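Local structure of mandelate racemase/muconate lactonizing protein (Thermobispora bispora, 3VC5) at residues W50-I55 against E411-C416; T31-R36 against D404-M409; Y71-H76 against I418-D423; L343-A348 against D375-G380. The protein probably catalyses the magnesium-dependent dehydration of D-glucarate to 5-dehydro-4-deoxy-D-glucarate, as a member of the enolase superfamily. All coordinates share one frame; numbering follows the deposited sequence.

How the contacts relate
From the N terminus, strand 25-36 enters contact 2, strand 50-60 contact 1, and the turn from strand 65-71 into helix 74-85 contact 3. Their partners follow in the same order near the other end of the chain: helix 403-415 returns first to 31-36, then to 50-55, and the loop behind it to 71-76. The three long closures therefore cross one another, and together they fasten the C-terminal part to the antiparallel sheet of the N-terminal domain and the turn that leaves it. Contact 4 closes a short loop, 343-348 to 375-380, lying within all three, and belongs to the barrel domain. It meets contact 2 where Met409 packs on Val376, and contact 1 through Arg53 and Ser346.

Contact 1 (W50-I55 against E411-C416); sequences WALRTI and EQYERC
The CB of Cys416 sits over one face of the Trp50 indole, 3.5 Å from the centroid of the five-membered ring and 7° off its normal, a CH-pi contact. It joins the C-terminal end of helix 403-415 to strand 50-60 in the antiparallel sheet of the N-terminal capping domain of the enolase superfamily. The sulfur lies obliquely to the same ring: with chi1 at 77°, SG stands between the backbone N and the carbonyl carbon of Cys416 and is carried toward Leu52, whose CD2 is 4.1 Å from it. That same methyl packs on Tyr413 CD1 at 4.0 Å, the two side chains crossing at about a right angle.

At the far end of the indole, Trp50 CZ3 approaches Gln412 NE2 at 3.7 Å, with the ring and amide planes 53° apart. This is packing: the amide nitrogen gives its hydrogen bond to Ala34 O on the adjoining strand. Arg415 brings NH1 near Trp50 CZ2 at 4.1 Å, its guanidinium almost perpendicular to the indole.

Behind this first shell, Glu411 steadies Arg415 one helical turn along, and Arg419 makes a cation-pi contact with the Tyr413 ring. The carboxylate is gripped side-on: Arg415 NE reaches Glu411 OE2 at 3.1 Å, and Glu411 OE1 offers its syn lone pair to Arg415 NH2 at 2.9 Å.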
loop_
_atom_site.group_PDB
_atom_site.type_symbol
_atom_site.label_atom_id
_atom_site.label_comp_id
_atom_site.label_asym_id
_atom_site.label_seq_id
_atom_site.Cartn_x
_atom_site.Cartn_y
_atom_site.Cartn_z
ATOM N N TRP A 50 -30.675 12.564 16.016
ATOM C CA TRP A 50 -29.878 11.385 16.392
ATOM C C TRP A 50 -28.998 10.983 15.223
ATOM O O TRP A 50 -29.490 10.896 14.082
ATOM C CB TRP A 50 -30.774 10.200 16.742
ATOM C CG TRP A 50 -31.685 10.451 17.900
ATOM C CD1 TRP A 50 -33.024 10.791 17.846
ATOM C CD2 TRP A 50 -31.339 10.408 19.297
ATOM N NE1 TRP A 50 -33.524 10.934 19.129
ATOM C CE2 TRP A 50 -32.511 10.711 20.029
ATOM C CE3 TRP A 50 -30.156 10.133 19.998
ATOM C CZ2 TRP A 50 -32.528 10.760 21.426
ATOM C CZ3 TRP A 50 -30.171 10.178 21.378
ATOM C CH2 TRP A 50 -31.360 10.482 22.083
ATOM N N ALA A 51 -27.721 10.719 15.506
ATOM C CA ALA A 51 -26.808 10.105 14.551
ATOM C C ALA A 51 -26.659 8.633 14.968
ATOM O O ALA A 51 -26.694 8.312 16.158
ATOM C CB ALA A 51 -25.452 10.810 14.556
ATOM N N LEU A 52 -26.538 7.743 13.983
ATOM C CA LEU A 52 -26.470 6.299 14.233
ATOM C C LEU A 52 -25.037 5.797 13.976
ATOM O O LEU A 52 -24.347 6.280 13.067
ATOM C CB LEU A 52 -27.390 5.595 13.234
ATOM C CG LEU A 52 -28.849 6.089 13.189
ATOM C CD1 LEU A 52 -29.668 5.314 12.162
ATOM C CD2 LEU A 52 -29.510 6.028 14.573
ATOM N N ARG A 53 -24.636 4.772 14.719
ATOM C CA ARG A 53 -23.372 4.062 14.486
ATOM C C ARG A 53 -23.587 2.609 14.859
ATOM O O ARG A 53 -24.569 2.275 15.552
ATOM C CB ARG A 53 -22.203 4.625 15.325
ATOM C CG ARG A 53 -21.823 6.074 15.024
ATOM C CD ARG A 53 -21.253 6.277 13.632
ATOM N NE ARG A 53 -19.794 6.111 13.573
ATOM C CZ ARG A 53 -19.093 6.283 12.449
ATOM N NH1 ARG A 53 -19.737 6.613 11.333
ATOM N NH2 ARG A 53 -17.765 6.099 12.425
ATOM N N THR A 54 -22.639 1.765 14.463
ATOM C CA THR A 54 -22.646 0.373 14.888
ATOM C C THR A 54 -21.295 0.126 15.535
ATOM O O THR A 54 -20.226 0.435 14.956
ATOM C CB THR A 54 -22.808 -0.597 13.686
ATOM O OG1 THR A 54 -24.033 -0.308 13.023
ATOM C CG2 THR A 54 -22.838 -2.049 14.177
ATOM N N ILE A 55 -21.346 -0.343 16.770
ATOM C CA ILE A 55 -20.141 -0.732 17.475
ATOM C C ILE A 55 -19.905 -2.231 17.330
ATOM O O ILE A 55 -20.812 -3.042 17.518
ATOM C CB ILE A 55 -20.248 -0.357 18.968
ATOM C CG1 ILE A 55 -20.623 1.126 19.078
ATOM C CG2 ILE A 55 -18.972 -0.725 19.716
ATOM C CD1 ILE A 55 -19.698 2.099 18.424
ATOM N N GLU A 411 -29.751 1.729 24.133
ATOM C CA GLU A 411 -31.122 1.976 24.523
ATOM C C GLU A 411 -31.646 3.195 23.748
ATOM O O GLU A 411 -32.796 3.198 23.299
ATOM C CB GLU A 411 -31.214 2.215 26.034
ATOM C CG GLU A 411 -32.667 2.227 26.606
ATOM C CD GLU A 411 -33.361 3.571 26.410
ATOM O OE1 GLU A 411 -32.639 4.615 26.338
ATOM O OE2 GLU A 411 -34.623 3.597 26.309
ATOM N N GLN A 412 -30.795 4.207 23.555
ATOM C CA GLN A 412 -31.205 5.375 22.777
ATOM C C GLN A 412 -31.547 4.944 21.349
ATOM O O GLN A 412 -32.540 5.381 20.788
ATOM C CB GLN A 412 -30.091 6.427 22.795
ATOM C CG GLN A 412 -30.001 7.100 24.171
ATOM C CD GLN A 412 -28.831 8.053 24.389
ATOM O OE1 GLN A 412 -28.775 8.699 25.448
ATOM N NE2 GLN A 412 -27.880 8.127 23.438
ATOM N N TYR A 413 -30.686 4.125 20.741
ATOM C CA TYR A 413 -30.981 3.589 19.404
ATOM C C TYR A 413 -32.354 2.935 19.360
ATOM O O TYR A 413 -33.144 3.177 18.434
ATOM C CB TYR A 413 -29.909 2.559 19.001
ATOM C CG TYR A 413 -30.225 1.885 17.692
ATOM C CD1 TYR A 413 -29.874 2.478 16.488
ATOM C CD2 TYR A 413 -30.901 0.669 17.671
ATOM C CE1 TYR A 413 -30.174 1.844 15.254
ATOM C CE2 TYR A 413 -31.215 0.033 16.466
ATOM C CZ TYR A 413 -30.855 0.633 15.269
ATOM O OH TYR A 413 -31.175 -0.004 14.090
ATOM N N GLU A 414 -32.641 2.094 20.352
ATOM C CA GLU A 414 -33.905 1.354 20.344
ATOM C C GLU A 414 -35.112 2.283 20.205
ATOM O O GLU A 414 -36.045 1.970 19.465
ATOM C CB GLU A 414 -34.052 0.429 21.568
ATOM C CG GLU A 414 -33.150 -0.813 21.506
ATOM C CD GLU A 414 -33.487 -1.745 20.327
ATOM O OE1 GLU A 414 -34.614 -2.279 20.276
ATOM O OE2 GLU A 414 -32.615 -1.955 19.453
ATOM N N ARG A 415 -35.106 3.422 20.895
ATOM C CA ARG A 415 -36.300 4.277 20.880
ATOM C C ARG A 415 -36.163 5.610 20.167
ATOM O O ARG A 415 -37.058 6.430 20.264
ATOM C CB ARG A 415 -36.822 4.496 22.298
ATOM C CG ARG A 415 -35.749 4.711 23.296
ATOM C CD ARG A 415 -35.494 6.166 23.586
ATOM N NE ARG A 415 -34.601 6.315 24.734
ATOM C CZ ARG A 415 -34.003 7.456 25.083
ATOM N NH1 ARG A 415 -34.223 8.584 24.403
ATOM N NH2 ARG A 415 -33.201 7.470 26.126
ATOM N N CYS A 416 -35.101 5.808 19.383
ATOM C CA CYS A 416 -34.859 7.135 18.825
ATOM C C CYS A 416 -35.706 7.406 17.582
ATOM O O CYS A 416 -35.812 8.557 17.126
ATOM C CB CYS A 416 -33.372 7.326 18.527
ATOM S SG CYS A 416 -32.809 6.484 17.011
#

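Contact 2 (T31-R36 against D404-M409); sequences TPVAFR and DALAVM
Leu406 holds CG anti to its backbone nitrogen (chi1 -179°), which carries CD1 to strand 25-36, while Val33 CG1, anti to the carbonyl carbon at chi1 -66°, is turned to receive it. The two methyls meet at 3.7 Å. Thr31 and Leu406 reach toward each other tip to tip, with Thr31 CG2 3.9 Å from Leu406 CD1. Replacing Leu406 with alanine would probably open a gap beside Val33 CG1 and deprive the Thr31 methyl of its apolar neighbour.

One turn further along the helix, Met409 CB packs against Val33 CB at 3.7 Å. Its chain then runs extended past Val33, bringing SD within 3.9 Å of Phe35 CD2 in an oblique Met-aromatic contact; Val376 and Leu343 add to the apolar surroundings of this pair.

The backbone joins in as well. Ala34 N donates to Met409 O at 3.2 Å, from above the carbonyl plane, and the CA of Val33 also approaches that oxygen. The axes of the two segments pass each other steeply, at 76°. Strand 25-36 lies at one margin of a three-stranded antiparallel sheet, and this backbone hydrogen bond from helix to margin strand is part of how the C-terminal segment packs on the alpha+beta capping domain characteristic of the enolase superfamily.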
loop_
_atom_site.group_PDB
_atom_site.type_symbol
_atom_site.label_atom_id
_atom_site.label_comp_id
_atom_site.label_asym_id
_atom_site.label_seq_id
_atom_site.Cartn_x
_atom_site.Cartn_y
_atom_site.Cartn_z
ATOM N N THR A 31 -23.436 -3.992 18.037
ATOM C CA THR A 31 -24.354 -3.149 18.803
ATOM C C THR A 31 -24.660 -1.820 18.125
ATOM O O THR A 31 -23.788 -0.943 18.059
ATOM C CB THR A 31 -23.768 -2.860 20.205
ATOM O OG1 THR A 31 -23.366 -4.104 20.800
ATOM C CG2 THR A 31 -24.817 -2.168 21.117
ATOM N N PRO A 32 -25.901 -1.653 17.627
ATOM C CA PRO A 32 -26.216 -0.342 17.054
ATOM C C PRO A 32 -26.420 0.662 18.182
ATOM O O PRO A 32 -26.956 0.310 19.248
ATOM C CB PRO A 32 -27.511 -0.602 16.274
ATOM C CG PRO A 32 -28.194 -1.763 17.058
ATOM C CD PRO A 32 -27.045 -2.596 17.590
ATOM N N VAL A 33 -26.020 1.912 17.945
ATOM C CA VAL A 33 -26.117 2.976 18.967
ATOM C C VAL A 33 -26.639 4.234 18.299
ATOM O O VAL A 33 -26.525 4.401 17.053
ATOM C CB VAL A 33 -24.738 3.286 19.622
ATOM C CG1 VAL A 33 -24.236 2.088 20.437
ATOM C CG2 VAL A 33 -23.698 3.737 18.576
ATOM N N ALA A 34 -27.241 5.107 19.100
ATOM C CA ALA A 34 -27.643 6.433 18.604
ATOM C C ALA A 34 -27.204 7.455 19.615
ATOM O O ALA A 34 -27.206 7.178 20.835
ATOM C CB ALA A 34 -29.159 6.524 18.385
ATOM N N PHE A 35 -26.827 8.642 19.130
ATOM C CA PHE A 35 -26.408 9.709 20.049
ATOM C C PHE A 35 -26.846 11.063 19.478
ATOM O O PHE A 35 -27.202 11.151 18.300
ATOM C CB PHE A 35 -24.900 9.644 20.313
ATOM C CG PHE A 35 -24.081 9.488 19.055
ATOM C CD1 PHE A 35 -23.695 10.628 18.325
ATOM C CD2 PHE A 35 -23.661 8.216 18.631
ATOM C CE1 PHE A 35 -22.936 10.487 17.116
ATOM C CE2 PHE A 35 -22.909 8.063 17.473
ATOM C CZ PHE A 35 -22.538 9.200 16.718
ATOM N N ARG A 36 -26.875 12.097 20.321
ATOM C CA ARG A 36 -27.443 13.392 19.947
ATOM C C ARG A 36 -26.525 14.129 18.997
ATOM O O ARG A 36 -25.275 14.073 19.143
ATOM C CB ARG A 36 -27.657 14.245 21.210
ATOM C CG ARG A 36 -28.710 13.645 22.130
ATOM C CD ARG A 36 -28.888 14.455 23.418
ATOM N NE ARG A 36 -27.603 14.723 24.082
ATOM C CZ ARG A 36 -26.998 13.900 24.940
ATOM N NH1 ARG A 36 -27.560 12.737 25.276
ATOM N NH2 ARG A 36 -25.827 14.244 25.473
ATOM N N ASP A 404 -21.344 0.181 30.228
ATOM C CA ASP A 404 -22.551 0.916 30.609
ATOM C C ASP A 404 -22.867 1.993 29.555
ATOM O O ASP A 404 -24.045 2.183 29.170
ATOM C CB ASP A 404 -22.363 1.590 31.977
ATOM C CG ASP A 404 -22.497 0.620 33.141
ATOM O OD1 ASP A 404 -22.732 -0.588 32.901
ATOM O OD2 ASP A 404 -22.369 1.075 34.314
ATOM N N ALA A 405 -21.839 2.722 29.114
ATOM C CA ALA A 405 -22.069 3.802 28.141
ATOM C C ALA A 405 -22.614 3.214 26.829
ATOM O O ALA A 405 -23.490 3.809 26.173
ATOM C CB ALA A 405 -20.783 4.594 27.877
ATOM N N LEU A 406 -22.080 2.052 26.459
ATOM C CA LEU A 406 -22.575 1.328 25.254
ATOM C C LEU A 406 -24.052 0.978 25.466
ATOM O O LEU A 406 -24.879 1.173 24.574
ATOM C CB LEU A 406 -21.764 0.045 25.016
ATOM C CG LEU A 406 -22.192 -0.746 23.774
ATOM C CD1 LEU A 406 -21.966 0.041 22.473
ATOM C CD2 LEU A 406 -21.385 -2.038 23.781
ATOM N N ALA A 407 -24.392 0.460 26.654
ATOM C CA ALA A 407 -25.795 0.151 26.959
ATOM C C ALA A 407 -26.704 1.388 26.889
ATOM O O ALA A 407 -27.799 1.324 26.351
ATOM C CB ALA A 407 -25.930 -0.557 28.319
ATOM N N VAL A 408 -26.239 2.517 27.420
ATOM C CA VAL A 408 -27.012 3.770 27.361
ATOM C C VAL A 408 -27.287 4.132 25.884
ATOM O O VAL A 408 -28.407 4.479 25.502
ATOM C CB VAL A 408 -26.247 4.902 28.073
ATOM C CG1 VAL A 408 -26.844 6.290 27.750
ATOM C CG2 VAL A 408 -26.234 4.648 29.601
ATOM N N MET A 409 -26.255 4.052 25.046
ATOM C CA MET A 409 -26.458 4.481 23.657
ATOM C C MET A 409 -27.242 3.477 22.867
ATOM O O MET A 409 -27.927 3.846 21.922
ATOM C CB MET A 409 -25.154 4.776 22.932
ATOM C CG MET A 409 -24.448 6.021 23.396
ATOM S SD MET A 409 -23.239 6.464 22.131
ATOM C CE MET A 409 -22.373 7.755 23.051
#

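Contact 3 (Y71-H76 against I418-D423); sequences YGDLAH and IRTRDD. With PO4 (phosphate ion), chain B.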
loop_
_atom_site.group_PDB
_atom_site.type_symbol
_atom_site.label_atom_id
_atom_site.label_comp_id
_atom_site.label_asym_id
_atom_site.label_seq_id
_atom_site.Cartn_x
_atom_site.Cartn_y
_atom_site.Cartn_z
ATOM N N TYR A 71 -20.959 2.703 10.327
ATOM C CA TYR A 71 -22.251 3.390 10.153
ATOM C C TYR A 71 -23.362 2.601 10.813
ATOM O O TYR A 71 -23.234 1.370 10.990
ATOM C CB TYR A 71 -22.568 3.470 8.649
ATOM C CG TYR A 71 -21.426 4.076 7.908
ATOM C CD1 TYR A 71 -21.099 5.428 8.050
ATOM C CD2 TYR A 71 -20.647 3.299 7.050
ATOM C CE1 TYR A 71 -20.001 5.980 7.385
ATOM C CE2 TYR A 71 -19.572 3.854 6.354
ATOM C CZ TYR A 71 -19.268 5.196 6.511
ATOM O OH TYR A 71 -18.216 5.717 5.823
ATOM N N GLY A 72 -24.442 3.308 11.181
ATOM C CA GLY A 72 -25.606 2.677 11.822
ATOM C C GLY A 72 -26.831 2.490 10.940
ATOM O O GLY A 72 -27.836 1.925 11.399
ATOM N N ASP A 73 -26.752 2.921 9.669
ATOM C CA ASP A 73 -27.885 2.780 8.735
ATOM C C ASP A 73 -28.325 1.312 8.688
ATOM O O ASP A 73 -27.486 0.406 8.650
ATOM C CB ASP A 73 -27.513 3.221 7.319
ATOM C CG ASP A 73 -27.327 4.737 7.183
ATOM O OD1 ASP A 73 -27.706 5.514 8.079
ATOM O OD2 ASP A 73 -26.804 5.163 6.138
ATOM N N LEU A 74 -29.635 1.085 8.595
ATOM C CA LEU A 74 -30.209 -0.235 8.778
ATOM C C LEU A 74 -29.625 -1.254 7.788
ATOM O O LEU A 74 -29.243 -2.376 8.196
ATOM C CB LEU A 74 -31.744 -0.157 8.619
ATOM C CG LEU A 74 -32.512 -1.450 8.899
ATOM C CD1 LEU A 74 -32.279 -1.918 10.334
ATOM C CD2 LEU A 74 -34.008 -1.235 8.582
ATOM N N ALA A 75 -29.585 -0.907 6.493
ATOM C CA ALA A 75 -29.100 -1.864 5.510
ATOM C C ALA A 75 -27.647 -2.255 5.781
ATOM O O ALA A 75 -27.245 -3.432 5.624
ATOM C CB ALA A 75 -29.274 -1.317 4.101
ATOM N N HIS A 76 -26.853 -1.282 6.199
ATOM C CA HIS A 76 -25.472 -1.550 6.564
ATOM C C HIS A 76 -25.389 -2.404 7.825
ATOM O O HIS A 76 -24.624 -3.379 7.861
ATOM C CB HIS A 76 -24.709 -0.236 6.777
ATOM C CG HIS A 76 -23.246 -0.425 7.057
ATOM N ND1 HIS A 76 -22.369 -0.939 6.124
ATOM C CD2 HIS A 76 -22.502 -0.155 8.163
ATOM C CE1 HIS A 76 -21.151 -0.961 6.628
ATOM N NE2 HIS A 76 -21.210 -0.517 7.882
ATOM N N ILE A 418 -35.222 6.568 14.512
ATOM C CA ILE A 418 -34.486 6.742 13.243
ATOM C C ILE A 418 -33.715 5.471 12.960
ATOM O O ILE A 418 -33.095 4.908 13.853
ATOM C CB ILE A 418 -33.508 7.962 13.276
ATOM C CG1 ILE A 418 -34.303 9.260 13.497
ATOM C CG2 ILE A 418 -32.731 8.057 11.962
ATOM C CD1 ILE A 418 -33.451 10.472 13.698
ATOM N N ARG A 419 -33.767 5.009 11.710
ATOM C CA ARG A 419 -33.088 3.767 11.345
ATOM C C ARG A 419 -32.117 3.935 10.186
ATOM O O ARG A 419 -31.212 3.117 10.023
ATOM C CB ARG A 419 -34.094 2.669 11.012
ATOM C CG ARG A 419 -34.859 2.177 12.242
ATOM C CD ARG A 419 -33.929 1.404 13.145
ATOM N NE ARG A 419 -34.519 0.931 14.408
ATOM C CZ ARG A 419 -34.414 1.579 15.570
ATOM N NH1 ARG A 419 -33.799 2.755 15.631
ATOM N NH2 ARG A 419 -34.928 1.050 16.675
ATOM N N THR A 420 -32.293 4.999 9.405
ATOM C CA THR A 420 -31.393 5.297 8.269
ATOM C C THR A 420 -31.262 6.813 8.158
ATOM O O THR A 420 -32.267 7.529 8.162
ATOM C CB THR A 420 -31.922 4.734 6.916
ATOM O OG1 THR A 420 -31.971 3.310 6.993
ATOM C CG2 THR A 420 -31.015 5.126 5.769
ATOM N N ARG A 421 -30.018 7.287 8.053
ATOM C CA ARG A 421 -29.750 8.710 7.938
ATOM C C ARG A 421 -30.481 9.285 6.735
ATOM O O ARG A 421 -30.386 8.742 5.612
ATOM C CB ARG A 421 -28.240 8.955 7.820
ATOM C CG ARG A 421 -27.923 10.415 7.563
ATOM C CD ARG A 421 -26.436 10.677 7.520
ATOM N NE ARG A 421 -26.176 12.074 7.211
ATOM C CZ ARG A 421 -24.972 12.609 6.997
ATOM N NH1 ARG A 421 -23.882 11.860 7.046
ATOM N NH2 ARG A 421 -24.862 13.909 6.723
ATOM N N ASP A 422 -31.185 10.399 6.943
ATOM C CA ASP A 422 -31.928 11.029 5.858
ATOM C C ASP A 422 -32.001 12.559 6.040
ATOM O O ASP A 422 -33.062 13.107 6.376
ATOM C CB ASP A 422 -33.320 10.389 5.737
ATOM C CG ASP A 422 -34.126 10.915 4.531
ATOM O OD1 ASP A 422 -33.546 11.556 3.609
ATOM O OD2 ASP A 422 -35.359 10.673 4.515
ATOM N N ASP A 423 -30.877 13.243 5.788
ATOM C CA ASP A 423 -30.818 14.712 5.919
ATOM C C ASP A 423 -31.870 15.393 5.051
ATOM O O ASP A 423 -32.431 16.412 5.440
ATOM C CB ASP A 423 -29.462 15.282 5.475
ATOM C CG ASP A 423 -28.280 14.712 6.248
ATOM O OD1 ASP A 423 -28.443 13.790 7.064
ATOM O OD2 ASP A 423 -27.146 15.167 6.000
HETATM P P PO4 B . -21.698 15.588 6.898
HETATM O O1 PO4 B . -22.796 16.562 6.708
HETATM O O2 PO4 B . -21.523 15.475 8.397
HETATM O O3 PO4 B . -22.047 14.269 6.347
HETATM O O4 PO4 B . -20.518 16.106 6.248
HETATM O O HOH W 1 -30.333 1.235 11.839
HETATM O O HOH W 2 -28.427 7.265 4.499
HETATM O O HOH W 3 -30.578 1.620 5.358
#
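Arg421 first meets Asp73 through its backbone: Arg421 N donates to Asp73 OD1 at 2.9 Å along a nearly straight line (176°), from above the carboxylate plane. Its CB rests beside the same oxygen, at 3.5 Å. From there CG stands anti to the backbone nitrogen (chi1 174°) and the chain runs fully extended through CD to NE, away from Asp73. NE bonds Asp423 OD1 at 2.8 Å, in the guanidinium plane, while NH2 donates to the syn lone pair of Asp423 OD2 at 2.7 Å; this side-on salt bridge should hold the guanidinium against rotation. NH1 and NH2 then both donate to O3 of a phosphate ion, NH2 at 2.9 Å.

The phosphate, probably from the crystallisation liquor, is also bound by Lys211, the predicted proton acceptor, and by His47, Asn42 and His367. The segment thus probably leads from the N-terminal capping domain toward the active site, at the interface with the barrel as in enolase-superfamily enzymes.

Nearer the start of helix 74-85, Leu74 N makes a weak bond to Arg419 O, and Thr420 CG2 packs across the Asp73 carboxylate. Three waters complete the seam: one donates to both Gly72 O and Arg419 O, another to Asp73 OD2 and Arg421 O, and the third accepts from Ala75 N and lies 2.7 Å from Thr420 OG1.

Contact 4 (L343-A348 against D375-G380); sequences LGISLA and DVVAPG
Polar contact between the segments centres on the carboxylate of Asp375, which receives the first amide of helix 344-355. Gly344 N donates to Asp375 OD1 at 2.8 Å, meeting it on the syn side, somewhat out of the carboxylate plane. The same oxygen accepts from Val376 N at 2.8 Å on its anti side, so two amides grip one atom and limit the freedom of the group to turn. The negative charge lies at the N-terminal end of a helix, where the helix dipole would probably favour it. With lysine in place of Asp375, both amides would probably be left without this acceptor and a positive charge would be set against the helix start.

Steric fit is close around Gly344, since a side chain here would run into Asp375 OD2 and Val377 CG2; its bare CA lies against that valine methyl.

The apolar contacts flank the carboxylate. Leu343 CD1 meets Val376 CG1 at 4.1 Å, the two side chains crossing at about a right angle. Ile345 divides its contacts: CG1 packs on Val377 CG1 at 3.7 Å, and CD1 reaches Val376 CG2 at 4.0 Å. Its chi1 of -67° sets CG1 anti to the carbonyl carbon, which brings this branch to the valines. Beyond them, Met409 of helix 403-415 touches both Leu343 and Val376.

The arrangement ties a late barrel helix, following strand 334-337, to the loop leading into strand 388-390, within the modified TIM barrel of the enolase superfamily.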
loop_
_atom_site.group_PDB
_atom_site.type_symbol
_atom_site.label_atom_id
_atom_site.label_comp_id
_atom_site.label_asym_id
_atom_site.label_seq_id
_atom_site.Cartn_x
_atom_site.Cartn_y
_atom_site.Cartn_z
ATOM N N LEU A 343 -17.629 8.351 17.143
ATOM C CA LEU A 343 -17.255 8.252 18.550
ATOM C C LEU A 343 -15.757 7.944 18.706
ATOM O O LEU A 343 -14.956 8.139 17.761
ATOM C CB LEU A 343 -18.145 7.193 19.222
ATOM C CG LEU A 343 -19.639 7.470 19.088
ATOM C CD1 LEU A 343 -20.402 6.320 19.748
ATOM C CD2 LEU A 343 -19.999 8.808 19.749
ATOM N N GLY A 344 -15.352 7.519 19.900
ATOM C CA GLY A 344 -13.938 7.444 20.221
ATOM C C GLY A 344 -13.196 6.248 19.619
ATOM O O GLY A 344 -11.976 6.268 19.503
ATOM N N ILE A 345 -13.921 5.195 19.246
ATOM C CA ILE A 345 -13.267 4.057 18.584
ATOM C C ILE A 345 -12.790 4.536 17.213
ATOM O O ILE A 345 -11.615 4.371 16.852
ATOM C CB ILE A 345 -14.210 2.861 18.469
ATOM C CG1 ILE A 345 -14.509 2.316 19.876
ATOM C CG2 ILE A 345 -13.603 1.773 17.515
ATOM C CD1 ILE A 345 -15.790 1.455 19.904
ATOM N N SER A 346 -13.688 5.188 16.481
ATOM C CA SER A 346 -13.327 5.797 15.178
ATOM C C SER A 346 -12.224 6.843 15.377
ATOM O O SER A 346 -11.276 6.885 14.604
ATOM C CB SER A 346 -14.531 6.449 14.508
ATOM O OG SER A 346 -15.326 5.430 13.943
ATOM N N LEU A 347 -12.326 7.671 16.421
ATOM C CA LEU A 347 -11.280 8.706 16.629
ATOM C C LEU A 347 -9.919 8.062 16.887
ATOM O O LEU A 347 -8.895 8.513 16.326
ATOM C CB LEU A 347 -11.605 9.649 17.795
ATOM C CG LEU A 347 -10.640 10.846 17.950
ATOM C CD1 LEU A 347 -10.573 11.729 16.722
ATOM C CD2 LEU A 347 -11.046 11.678 19.161
ATOM N N ALA A 348 -9.888 6.971 17.666
ATOM C CA ALA A 348 -8.605 6.285 17.944
ATOM C C ALA A 348 -8.063 5.731 16.612
ATOM O O ALA A 348 -6.882 5.889 16.296
ATOM C CB ALA A 348 -8.794 5.163 18.927
ATOM N N ASP A 375 -19.692 9.395 24.326
ATOM C CA ASP A 375 -18.759 8.387 23.855
ATOM C C ASP A 375 -19.062 7.042 24.483
ATOM O O ASP A 375 -19.813 6.978 25.468
ATOM C CB ASP A 375 -17.319 8.792 24.143
ATOM C CG ASP A 375 -16.339 8.327 23.054
ATOM O OD1 ASP A 375 -16.636 7.327 22.340
ATOM O OD2 ASP A 375 -15.275 8.976 22.911
ATOM N N VAL A 376 -18.523 5.980 23.874
ATOM C CA VAL A 376 -18.625 4.635 24.435
ATOM C C VAL A 376 -17.285 4.113 24.964
ATOM O O VAL A 376 -17.207 2.947 25.401
ATOM C CB VAL A 376 -19.227 3.619 23.414
ATOM C CG1 VAL A 376 -20.678 3.988 23.077
ATOM C CG2 VAL A 376 -18.328 3.535 22.173
ATOM N N VAL A 377 -16.223 4.927 24.919
ATOM C CA VAL A 377 -14.947 4.499 25.524
ATOM C C VAL A 377 -14.691 5.369 26.758
ATOM O O VAL A 377 -15.253 6.467 26.880
ATOM C CB VAL A 377 -13.750 4.568 24.552
ATOM C CG1 VAL A 377 -14.052 3.743 23.275
ATOM C CG2 VAL A 377 -13.467 6.024 24.158
ATOM N N ALA A 378 -13.823 4.899 27.648
ATOM C CA ALA A 378 -13.413 5.667 28.828
ATOM C C ALA A 378 -12.707 6.973 28.427
ATOM O O ALA A 378 -11.953 6.991 27.462
ATOM C CB ALA A 378 -12.504 4.818 29.686
ATOM N N PRO A 379 -12.930 8.056 29.189
ATOM C CA PRO A 379 -12.620 9.466 28.836
ATOM C C PRO A 379 -11.152 9.945 28.707
ATOM O O PRO A 379 -10.906 10.972 28.062
ATOM C CB PRO A 379 -13.310 10.256 29.960
ATOM C CG PRO A 379 -13.321 9.311 31.120
ATOM C CD PRO A 379 -13.578 7.958 30.514
ATOM N N GLY A 380 -10.190 9.241 29.300
ATOM C CA GLY A 380 -8.843 9.810 29.454
ATOM C C GLY A 380 -7.803 9.588 28.367
ATOM O O GLY A 380 -6.704 10.139 28.431
#